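Local coordinates for halohydrin dehalogenase (Rhizobium radiobacter, PDB 4IY1), which probably catalyses the cofactor-independent release of halide from vicinal halohydrins to form epoxides, and the reverse opening of epoxides by nucleophiles such as cyanide, at residues E95-R98 with D99-A103; L155-A158 with L159-L163. The protein carries 37 engineered substitutions. All coordinates share one frame; numbering follows the deposited sequence.

In the fold
From the N terminus, the chain passes strands 3-6, 27-30 and 75-79 of the parallel sheet before entering helix 94-122, whose first turns hold interaction 1. Strand 126-130 follows, and helix 143-163 then crosses back over the sheet and ends in interaction 2, ahead of strand 170-175. Each contact lies within one helix and closes nothing larger than a helical turn. The two come in series, neither nested nor crossed, with centres 23 Å apart and nearest atoms about 9 Å apart. Their helices nevertheless pack together: Tyr97 reaches the start of helix 143-163, while Leu155 and Leu159 lie against Phe109 and Ala112 of helix 94-122. Both contacts also touch the second subunit.

Interaction 1 of 2, residues E95-R98 with D99-A103; sequences EDYR and DMVEA. Engineered in segment 99-103: Asp99 (natural residue Gly), Met100 (natural residue Ala).
The Tyr97 ring carries Val101 CG2 over one face, a CH-pi contact one helical turn on, with the methyl carbon 3.9 Å from the ring centroid and offset toward the rim, closest to CE1 at 3.6 Å. Engineered Met100 approaches the same ring obliquely through CB. Phe109 of the second subunit also meets this ring, the planes about 30° apart. With Tyr97 CG anti to the backbone N (chi1 -172°), the ring leans along the helix toward Val101. Beneath these side chains run four successive i to i+4 backbone bonds, among them Val101 N to Tyr97 O at 2.8 Å. On the outer side, the Glu95 carboxylate is met from above its plane by the guanidinium of Arg98, NH1 to OE1 3.0 Å, a salt bridge. Engineered Asp99 brings a second carboxylate beside it, Glu95 OE2 to Asp99 OD1 3.9 Å, the two planes 74° apart; the like charges probably repel, an effect the arginine may partly offset. Arg98 NH2 also forms a salt bridge with Glu102 of the second subunit, and Val101 packs on its own counterpart there. Within the chain, this beginning of helix 94-122 leans on helix 143-163, where Tyr97 OH bonds Ser147 OG and Met100 lies on Thr144 and Tyr145.

Interaction 2 of 2, residues L155-A158 with L159-L163; sequences LANA and LSKEL
Leu159 and Leu155 pack against each other one turn apart near the end of helix 143-163, the crossover helix of a beta-alpha-beta unit in this Rossmann-type fold. Followed outward, Leu159 CB sits 3.4 Å from Leu155 O; CG lies close to that same oxygen and 4.0 Å from Leu155 CD1; CD1 then comes within 4.1 Å of Leu155 CG. CG lies anti to the carbonyl carbon, beside the backbone N (chi1 -67°), which turns the branch back along the helix onto Leu155. Both leucines press on Phe129 of strand 126-130, and Leu159 also meets Val170 of strand 170-175. The Leu159 N to Leu155 O bond, 2.8 Å, is a regular helical one, but at Ala158 O the pattern slackens, with Lys161 N and Glu162 N both making weak bonds to it. Ser160 keeps its backbone bond to Ala156 O and in addition donates its hydroxyl to a carbonyl three residues back, OG to Asn157 O 2.6 Å. An alanine at Ser160 would remove the hydroxyl and is likely to leave Asn157 O without this short side-chain bond. The Asn157 amide donates ND2 to Gly234 O, while its OD1 faces the Lys161 chain, 3.6 Å from CE.

Interaction 1 of 2, residues E95-R98 with D99-A103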
ATOM      1  N   GLU B  95     -19.412  22.622   0.956  1.00 38.15           N
ATOM      2  CA  GLU B  95     -20.627  21.889   1.227  1.00 33.70           C
ATOM      3  C   GLU B  95     -20.822  20.688   0.291  1.00 31.56           C
ATOM      4  O   GLU B  95     -21.488  19.718   0.648  1.00 38.57           O
ATOM      5  CB  GLU B  95     -21.835  22.845   1.177  1.00 41.39           C
ATOM      6  CG  GLU B  95     -23.100  22.249   1.763  1.00 43.31           C
ATOM      7  CD  GLU B  95     -22.973  21.913   3.242  1.00 48.95           C
ATOM      8  OE1 GLU B  95     -22.241  22.617   3.967  1.00 51.41           O
ATOM      9  OE2 GLU B  95     -23.648  20.964   3.697  1.00 62.59           O
ATOM     10  N   ASP B  96     -20.282  20.761  -0.925  1.00 40.03           N
ATOM     11  CA  ASP B  96     -20.221  19.581  -1.823  1.00 39.19           C
ATOM     12  C   ASP B  96     -19.385  18.425  -1.212  1.00 30.40           C
ATOM     13  O   ASP B  96     -19.722  17.244  -1.356  1.00 30.39           O
ATOM     14  CB  ASP B  96     -19.602  19.952  -3.189  1.00 37.98           C
ATOM     15  CG  ASP B  96     -20.346  21.077  -3.894  1.00 55.04           C
ATOM     16  OD1 ASP B  96     -21.542  20.899  -4.209  1.00 47.21           O
ATOM     17  OD2 ASP B  96     -19.720  22.131  -4.161  1.00 51.92           O
ATOM     18  N   TYR B  97     -18.215  18.751  -0.684  1.00 28.68           N
ATOM     19  CA  TYR B  97     -17.393  17.712  -0.063  1.00 27.99           C
ATOM     20  C   TYR B  97     -18.124  17.101   1.138  1.00 23.32           C
ATOM     21  O   TYR B  97     -18.194  15.882   1.250  1.00 24.92           O
ATOM     22  CB  TYR B  97     -16.014  18.248   0.319  1.00 26.95           C
ATOM     23  CG  TYR B  97     -15.014  17.192   0.811  1.00 25.52           C
ATOM     24  CD1 TYR B  97     -14.923  15.929   0.207  1.00 24.68           C
ATOM     25  CD2 TYR B  97     -14.113  17.499   1.819  1.00 29.21           C
ATOM     26  CE1 TYR B  97     -13.951  14.999   0.602  1.00 25.88           C
ATOM     27  CE2 TYR B  97     -13.127  16.596   2.208  1.00 28.74           C
ATOM     28  CZ  TYR B  97     -13.056  15.349   1.606  1.00 26.13           C
ATOM     29  OH  TYR B  97     -12.090  14.459   2.058  1.00 29.93           O
ATOM     30  N   ARG B  98     -18.835  17.936   1.906  1.00 26.85           N
ATOM     31  CA  ARG B  98     -19.636  17.432   3.044  1.00 29.36           C
ATOM     32  C   ARG B  98     -20.687  16.430   2.592  1.00 27.43           C
ATOM     33  O   ARG B  98     -20.773  15.336   3.144  1.00 27.80           O
ATOM     34  CB  ARG B  98     -20.317  18.570   3.836  1.00 28.08           C
ATOM     35  CG  ARG B  98     -19.392  19.354   4.752  1.00 32.15           C
ATOM     36  CD  ARG B  98     -20.148  20.267   5.748  1.00 32.66           C
ATOM     37  NE  ARG B  98     -19.219  21.149   6.465  1.00 30.57           N
ATOM     38  CZ  ARG B  98     -18.895  22.379   6.073  1.00 32.65           C
ATOM     39  NH1 ARG B  98     -19.502  22.935   5.036  1.00 43.00           N
ATOM     40  NH2 ARG B  98     -17.906  23.028   6.669  1.00 35.18           N
ATOM     41  N   ASP B  99     -21.396  16.742   1.506  1.00 29.42           N
ATOM     42  CA  ASP B  99     -22.386  15.811   0.956  1.00 38.64           C
ATOM     43  C   ASP B  99     -21.742  14.516   0.430  1.00 30.46           C
ATOM     44  O   ASP B  99     -22.324  13.441   0.550  1.00 34.65           O
ATOM     45  CB  ASP B  99     -23.206  16.462  -0.173  1.00 38.20           C
ATOM     46  CG  ASP B  99     -24.059  17.632   0.303  1.00 49.26           C
ATOM     47  OD1 ASP B  99     -24.334  17.751   1.520  1.00 43.11           O
ATOM     48  OD2 ASP B  99     -24.415  18.473  -0.553  1.00 54.09           O
ATOM     49  N   MET B 100     -20.620  14.645  -0.268  1.00 32.09           N
ATOM     50  CA  MET B 100     -19.835  13.475  -0.703  1.00 31.16           C
ATOM     51  C   MET B 100     -19.473  12.584   0.505  1.00 30.05           C
ATOM     52  O   MET B 100     -19.823  11.405   0.556  1.00 25.83           O
ATOM     53  CB  MET B 100     -18.573  13.946  -1.450  1.00 39.39           C
ATOM     54  CG  MET B 100     -17.796  12.875  -2.226  1.00 35.48           C
ATOM     55  SD  MET B 100     -18.723  12.173  -3.589  1.00 45.70           S
ATOM     56  CE  MET B 100     -18.321  13.385  -4.858  1.00 40.07           C
ATOM     57  N   VAL B 101     -18.868  13.175   1.524  1.00 29.01           N
ATOM     58  CA  VAL B 101     -18.480  12.400   2.708  1.00 24.28           C
ATOM     59  C   VAL B 101     -19.745  11.818   3.397  1.00 27.72           C
ATOM     60  O   VAL B 101     -19.805  10.637   3.760  1.00 24.71           O
ATOM     61  CB  VAL B 101     -17.634  13.273   3.656  1.00 26.24           C
ATOM     62  CG1 VAL B 101     -17.394  12.557   4.973  1.00 28.49           C
ATOM     63  CG2 VAL B 101     -16.296  13.621   2.991  1.00 27.56           C
ATOM     64  N   GLU B 102     -20.797  12.622   3.466  1.00 25.76           N
ATOM     65  CA  GLU B 102     -22.055  12.127   3.982  1.00 27.88           C
ATOM     66  C   GLU B 102     -22.493  10.843   3.271  1.00 23.89           C
ATOM     67  O   GLU B 102     -22.728   9.818   3.923  1.00 26.69           O
ATOM     68  CB  GLU B 102     -23.141  13.216   3.946  1.00 29.43           C
ATOM     69  CG  GLU B 102     -24.377  12.833   4.757  1.00 34.85           C
ATOM     70  CD  GLU B 102     -24.091  12.760   6.260  1.00 41.36           C
ATOM     71  OE1 GLU B 102     -23.209  13.505   6.745  1.00 37.40           O
ATOM     72  OE2 GLU B 102     -24.740  11.955   6.965  1.00 40.54           O
ATOM     73  N   ALA B 103     -22.522  10.856   1.930  1.00 30.61           N
ATOM     74  CA  ALA B 103     -23.017   9.675   1.161  1.00 25.86           C
ATOM     75  C   ALA B 103     -22.057   8.477   1.222  1.00 31.73           C
ATOM     76  O   ALA B 103     -22.499   7.327   1.296  1.00 29.66           O
ATOM     77  CB  ALA B 103     -23.325  10.053  -0.310  1.00 27.33           C
TER

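Interaction 2 of 2, residues L155-A158 with L159-L163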
ATOM      1  N   LEU B 155     -11.988   2.789   7.040  1.00 23.40           N
ATOM      2  CA  LEU B 155     -12.946   2.491   8.107  1.00 21.55           C
ATOM      3  C   LEU B 155     -13.207   0.997   8.226  1.00 22.92           C
ATOM      4  O   LEU B 155     -13.222   0.412   9.333  1.00 19.78           O
ATOM      5  CB  LEU B 155     -14.247   3.282   7.914  1.00 20.58           C
ATOM      6  CG  LEU B 155     -15.358   2.926   8.906  1.00 23.51           C
ATOM      7  CD1 LEU B 155     -14.924   3.370  10.308  1.00 21.80           C
ATOM      8  CD2 LEU B 155     -16.659   3.598   8.496  1.00 24.10           C
ATOM      9  N   ALA B 156     -13.254   0.332   7.084  1.00 23.64           N
ATOM     10  CA  ALA B 156     -13.449  -1.113   7.086  1.00 22.39           C
ATOM     11  C   ALA B 156     -12.267  -1.819   7.712  1.00 26.00           C
ATOM     12  O   ALA B 156     -12.417  -2.836   8.403  1.00 22.03           O
ATOM     13  CB  ALA B 156     -13.671  -1.635   5.655  1.00 21.28           C
ATOM     14  N   ASN B 157     -11.071  -1.390   7.330  1.00 21.99           N
ATOM     15  CA  ASN B 157      -9.897  -2.071   7.795  1.00 20.20           C
ATOM     16  C   ASN B 157      -9.740  -1.834   9.321  1.00 25.65           C
ATOM     17  O   ASN B 157      -9.364  -2.739  10.079  1.00 26.27           O
ATOM     18  CB  ASN B 157      -8.674  -1.556   7.035  1.00 23.42           C
ATOM     19  CG  ASN B 157      -7.381  -2.147   7.556  1.00 26.82           C
ATOM     20  OD1 ASN B 157      -6.721  -1.558   8.430  1.00 28.81           O
ATOM     21  ND2 ASN B 157      -7.135  -3.400   7.194  1.00 24.83           N
ATOM     22  N   ALA B 158     -10.086  -0.631   9.767  1.00 24.98           N
ATOM     23  CA  ALA B 158      -9.991  -0.324  11.187  1.00 26.27           C
ATOM     24  C   ALA B 158     -11.047  -1.115  11.983  1.00 24.13           C
ATOM     25  O   ALA B 158     -10.737  -1.699  12.981  1.00 25.38           O
ATOM     26  CB  ALA B 158     -10.123   1.164  11.439  1.00 21.49           C
ATOM     27  N   LEU B 159     -12.267  -1.191  11.484  1.00 25.56           N
ATOM     28  CA  LEU B 159     -13.288  -1.955  12.187  1.00 26.63           C
ATOM     29  C   LEU B 159     -12.894  -3.419  12.306  1.00 26.63           C
ATOM     30  O   LEU B 159     -13.200  -4.074  13.305  1.00 23.72           O
ATOM     31  CB  LEU B 159     -14.639  -1.822  11.480  1.00 20.79           C
ATOM     32  CG  LEU B 159     -15.174  -0.409  11.561  1.00 24.55           C
ATOM     33  CD1 LEU B 159     -16.560  -0.375  10.922  1.00 23.17           C
ATOM     34  CD2 LEU B 159     -15.239  -0.045  13.028  1.00 28.71           C
ATOM     35  N   SER B 160     -12.250  -3.965  11.273  1.00 26.03           N
ATOM     36  CA  SER B 160     -11.890  -5.377  11.337  1.00 24.59           C
ATOM     37  C   SER B 160     -11.082  -5.612  12.606  1.00 25.07           C
ATOM     38  O   SER B 160     -11.132  -6.714  13.181  1.00 20.16           O
ATOM     39  CB  SER B 160     -11.055  -5.832  10.134  1.00 25.66           C
ATOM     40  OG  SER B 160      -9.746  -5.261  10.204  1.00 28.36           O
ATOM     41  N   LYS B 161     -10.195  -4.663  12.918  1.00 22.91           N
ATOM     42  CA  LYS B 161      -9.262  -4.863  14.027  1.00 28.78           C
ATOM     43  C   LYS B 161      -9.960  -4.885  15.378  1.00 25.24           C
ATOM     44  O   LYS B 161      -9.586  -5.656  16.235  1.00 25.19           O
ATOM     45  CB  LYS B 161      -8.079  -3.870  14.003  1.00 26.66           C
ATOM     46  CG  LYS B 161      -6.958  -4.330  13.069  1.00 30.00           C
ATOM     47  CD  LYS B 161      -6.097  -3.157  12.622  1.00 38.43           C
ATOM     48  CE  LYS B 161      -5.446  -3.419  11.269  1.00 37.53           C
ATOM     49  NZ  LYS B 161      -4.961  -4.826  11.150  1.00 39.90           N
ATOM     50  N   GLU B 162     -10.996  -4.072  15.537  1.00 31.89           N
ATOM     51  CA  GLU B 162     -11.760  -4.075  16.779  1.00 31.39           C
ATOM     52  C   GLU B 162     -12.816  -5.159  16.881  1.00 31.47           C
ATOM     53  O   GLU B 162     -12.954  -5.771  17.943  1.00 29.34           O
ATOM     54  CB  GLU B 162     -12.331  -2.692  17.085  1.00 33.20           C
ATOM     55  CG  GLU B 162     -13.715  -2.426  16.560  1.00 39.55           C
ATOM     56  CD  GLU B 162     -14.258  -1.105  17.051  1.00 40.70           C
ATOM     57  OE1 GLU B 162     -15.277  -1.127  17.777  1.00 38.10           O
ATOM     58  OE2 GLU B 162     -13.710  -0.042  16.664  1.00 37.10           O
ATOM     59  N   LEU B 163     -13.446  -5.521  15.753  1.00 28.94           N
ATOM     60  CA  LEU B 163     -14.544  -6.516  15.790  1.00 25.72           C
ATOM     61  C   LEU B 163     -14.088  -7.960  15.653  1.00 25.67           C
ATOM     62  O   LEU B 163     -14.892  -8.905  15.789  1.00 29.36           O
ATOM     63  CB  LEU B 163     -15.628  -6.216  14.760  1.00 24.60           C
ATOM     64  CG  LEU B 163     -16.339  -4.883  14.929  1.00 30.53           C
ATOM     65  CD1 LEU B 163     -17.268  -4.615  13.762  1.00 24.08           C
ATOM     66  CD2 LEU B 163     -17.095  -4.821  16.244  1.00 28.47           C
TER